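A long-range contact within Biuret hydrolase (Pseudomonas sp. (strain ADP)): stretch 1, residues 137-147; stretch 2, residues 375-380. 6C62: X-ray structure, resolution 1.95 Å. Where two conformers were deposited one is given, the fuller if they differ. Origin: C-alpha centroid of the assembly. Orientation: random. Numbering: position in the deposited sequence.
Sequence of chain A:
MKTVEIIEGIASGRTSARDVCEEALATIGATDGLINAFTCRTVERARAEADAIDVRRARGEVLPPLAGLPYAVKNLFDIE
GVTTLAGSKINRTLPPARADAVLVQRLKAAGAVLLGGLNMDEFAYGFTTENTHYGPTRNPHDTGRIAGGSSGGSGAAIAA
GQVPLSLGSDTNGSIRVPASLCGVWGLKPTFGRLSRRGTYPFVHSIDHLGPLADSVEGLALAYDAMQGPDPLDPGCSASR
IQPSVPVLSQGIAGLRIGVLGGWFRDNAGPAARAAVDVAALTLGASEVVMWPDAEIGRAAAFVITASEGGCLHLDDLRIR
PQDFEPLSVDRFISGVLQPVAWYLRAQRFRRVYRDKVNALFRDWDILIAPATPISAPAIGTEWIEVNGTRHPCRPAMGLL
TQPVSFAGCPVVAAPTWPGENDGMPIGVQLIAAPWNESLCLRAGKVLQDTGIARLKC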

# COMPACT_ATOMS: atom_id res chain seq x y z
N THR A 137 -2.71 -9.30 -33.51
CA THR A 137 -1.39 -9.03 -34.11
C THR A 137 -0.74 -10.35 -34.47
O THR A 137 -0.79 -11.29 -33.68
N ARG A 138 -0.12 -10.45 -35.64
CA ARG A 138 0.41 -11.72 -36.12
C ARG A 138 1.92 -11.75 -36.03
O ARG A 138 2.60 -10.75 -36.31
N ASN A 139 2.47 -12.90 -35.68
CA ASN A 139 3.91 -13.06 -35.58
C ASN A 139 4.55 -12.93 -36.95
O ASN A 139 4.24 -13.72 -37.85
N PRO A 140 5.50 -12.00 -37.14
CA PRO A 140 6.15 -11.89 -38.44
C PRO A 140 6.96 -13.08 -38.85
O PRO A 140 7.18 -13.22 -40.03
N HIS A 141 7.40 -13.92 -37.93
CA HIS A 141 8.11 -15.17 -38.33
C HIS A 141 7.17 -16.28 -38.79
O HIS A 141 7.62 -17.26 -39.42
N ASP A 142 5.88 -16.18 -38.45
CA ASP A 142 4.87 -17.13 -38.93
C ASP A 142 3.53 -16.54 -38.59
O ASP A 142 3.07 -16.59 -37.41
N THR A 143 2.87 -16.01 -39.62
CA THR A 143 1.69 -15.23 -39.41
C THR A 143 0.44 -16.00 -39.00
O THR A 143 -0.55 -15.36 -38.69
N GLY A 144 0.52 -17.33 -38.92
CA GLY A 144 -0.56 -18.10 -38.29
C GLY A 144 -0.36 -18.23 -36.76
O GLY A 144 -1.19 -18.82 -36.06
N ARG A 145 0.72 -17.65 -36.24
CA ARG A 145 1.06 -17.76 -34.80
C ARG A 145 0.94 -16.40 -34.09
O ARG A 145 1.03 -15.35 -34.70
N ILE A 146 0.72 -16.47 -32.79
CA ILE A 146 0.61 -15.23 -31.98
C ILE A 146 1.95 -14.50 -31.87
O ILE A 146 3.03 -15.10 -31.90
N ALA A 147 1.85 -13.19 -31.73
CA ALA A 147 2.98 -12.33 -31.41
C ALA A 147 3.28 -12.32 -29.89
O ALA A 147 4.29 -11.82 -29.48
N SER A 375 7.50 -21.73 -27.51
CA SER A 375 7.44 -20.72 -28.57
C SER A 375 6.00 -20.45 -29.00
O SER A 375 5.08 -21.14 -28.55
N ALA A 376 5.80 -19.49 -29.91
CA ALA A 376 4.49 -18.99 -30.21
C ALA A 376 3.50 -20.07 -30.68
O ALA A 376 3.77 -20.75 -31.65
N PRO A 377 2.37 -20.24 -29.96
CA PRO A 377 1.35 -21.13 -30.44
C PRO A 377 0.50 -20.50 -31.56
O PRO A 377 0.64 -19.27 -31.84
N ALA A 378 -0.32 -21.33 -32.20
CA ALA A 378 -1.24 -20.84 -33.25
C ALA A 378 -2.23 -19.83 -32.66
O ALA A 378 -2.67 -19.95 -31.55
N ILE A 379 -2.58 -18.85 -33.47
CA ILE A 379 -3.68 -17.97 -33.17
C ILE A 379 -4.93 -18.82 -32.95
O ILE A 379 -5.17 -19.72 -33.70
N GLY A 380 -5.69 -18.54 -31.89
CA GLY A 380 -6.88 -19.32 -31.55
C GLY A 380 -6.69 -20.52 -30.64
O GLY A 380 -7.64 -21.30 -30.41

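Two stretches whose touching residues are at least 230 positions apart in sequence meet in a small, mixed contact: a single beta bridge between Arg-145 and Ala-378 fixes the backbones, while Ile-146, Ile-379, Ala-376 and Pro-377 pack around it; the two stretches together bury 451 Å². Two nearly straight hydrogen bonds make the bridge. One runs from Ile-379 N to Gly-144 O at 2.9 Å. The other runs from Ile-146 N to Pro-377 O at 3.0 Å. The CA atoms of Arg-145 and Ala-378 lie 4.1 Å apart. Short CA-H...O contacts accompany them, the closer one from Arg-145 CA to Pro-377 O at 3.3 Å.

Ile-146 (chi1 p, chi2 t) points sideways and packs on three residues: CD1 lies 3.7 Å from Pro-377 CD, CG2 3.9 Å from Ile-379 CG1, and CG1 4.1 Å from Ala-376 CB. Ala-376 points toward stretch 1, its CB 3.3 Å from Ile-146 O and 3.7 Å from Asn-139 ND2. Pro-377, although its CB points away, still offers its ring CD to Ile-146. Ile-379 (m, t) gives up the largest area to the other stretch; it leaves its backbone sideways, but its end turns in, so that CD1 sits 3.7 Å from Arg-145 O, 3.8 Å from Thr-143 O and 3.4 Å from Arg-138 NH1.

That last neighbour is held from its own stretch. Arg-138 (m, t, t) extends until NH1 hydrogen-bonds Thr-143 O at 2.9 Å, which places the guanidinium obliquely beside the Ile-379 methyl. Asn-139 (chi1 t) points toward stretch 2 but makes two hydrogen bonds within stretch 1: ND2 donates to Ile-146 O at 3.0 Å, and OD1 accepts from His-141 N at 2.9 Å; ND2 has a further partner elsewhere in the structure. The amide thus ties the two ends of the loop together next to the Ala-376 methyl.

Arg-145 supplies the side-chain polar link across the contact. Its CB points away overall yet lies 4.1 Å from Ala-376 CB, and the m, t, t chain carries NH1 to Ala-376 O at 2.8 Å, a weak hydrogen bond because the angle at the hydrogen is only 127°. Pro-377 CA lies at the guanidinium edge. A salt bridge to Asp-142, NE to OD2 at 3.1 Å, steadies the group, while Asp-142 OD1 (chi1 t) accepts from Gly-144 N at 3.1 Å. The same carboxylate therefore braces both the turn and the arginine that reaches across.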

# COMPACT_ATOMS: atom_id res chain seq x y z
CB THR A 137 -0.51 -8.22 -33.16
OG1 THR A 137 -1.09 -6.92 -33.01
CG2 THR A 137 0.89 -8.05 -33.72
CB ARG A 138 -0.05 -12.01 -37.54
CG ARG A 138 -1.57 -12.13 -37.69
CD ARG A 138 -2.01 -12.39 -39.16
NE ARG A 138 -3.46 -12.58 -39.16
CZ ARG A 138 -4.08 -13.74 -38.95
NH1 ARG A 138 -3.44 -14.91 -38.78
NH2 ARG A 138 -5.42 -13.73 -38.87
CB ASN A 139 4.22 -14.43 -34.99
CG ASN A 139 5.60 -14.52 -34.45
OD1 ASN A 139 6.57 -14.25 -35.16
ND2 ASN A 139 5.72 -14.90 -33.16
CB PRO A 140 7.06 -10.65 -38.26
CG PRO A 140 6.40 -9.87 -37.22
CD PRO A 140 5.91 -10.90 -36.27
CB HIS A 141 9.00 -15.70 -37.20
CG HIS A 141 10.01 -14.69 -36.73
ND1 HIS A 141 10.96 -14.15 -37.56
CD2 HIS A 141 10.14 -14.04 -35.54
CE1 HIS A 141 11.69 -13.27 -36.89
NE2 HIS A 141 11.20 -13.17 -35.66
CB ASP A 142 5.09 -18.49 -38.27
CG ASP A 142 4.02 -19.54 -38.65
OD1 ASP A 142 2.96 -19.20 -39.20
OD2 ASP A 142 4.24 -20.73 -38.35
CB THR A 143 1.39 -14.29 -40.58
OG1 THR A 143 1.17 -15.05 -41.74
CG2 THR A 143 2.60 -13.28 -40.84
CB ARG A 145 2.44 -18.36 -34.65
CG ARG A 145 2.52 -19.81 -35.17
CD ARG A 145 3.89 -20.29 -35.01
NE ARG A 145 4.08 -21.67 -35.44
CZ ARG A 145 3.73 -22.75 -34.73
NH1 ARG A 145 3.07 -22.68 -33.58
NH2 ARG A 145 4.01 -23.94 -35.22
CB ILE A 146 0.07 -15.52 -30.56
CG1 ILE A 146 1.06 -16.31 -29.73
CG2 ILE A 146 -1.29 -16.19 -30.61
CD1 ILE A 146 0.68 -16.39 -28.25
CB ALA A 147 2.69 -10.93 -31.85
CB SER A 375 8.28 -21.17 -29.76
OG SER A 375 9.64 -21.08 -29.40
CB ALA A 376 4.58 -17.89 -31.24
CB PRO A 377 0.53 -21.41 -29.20
CG PRO A 377 0.67 -20.20 -28.38
CD PRO A 377 2.11 -19.82 -28.57
CB ALA A 378 -2.04 -22.04 -33.86
CB ILE A 379 -3.89 -16.98 -34.32
CG1 ILE A 379 -2.80 -15.89 -34.24
CG2 ILE A 379 -5.31 -16.37 -34.30
CD1 ILE A 379 -2.58 -15.14 -35.53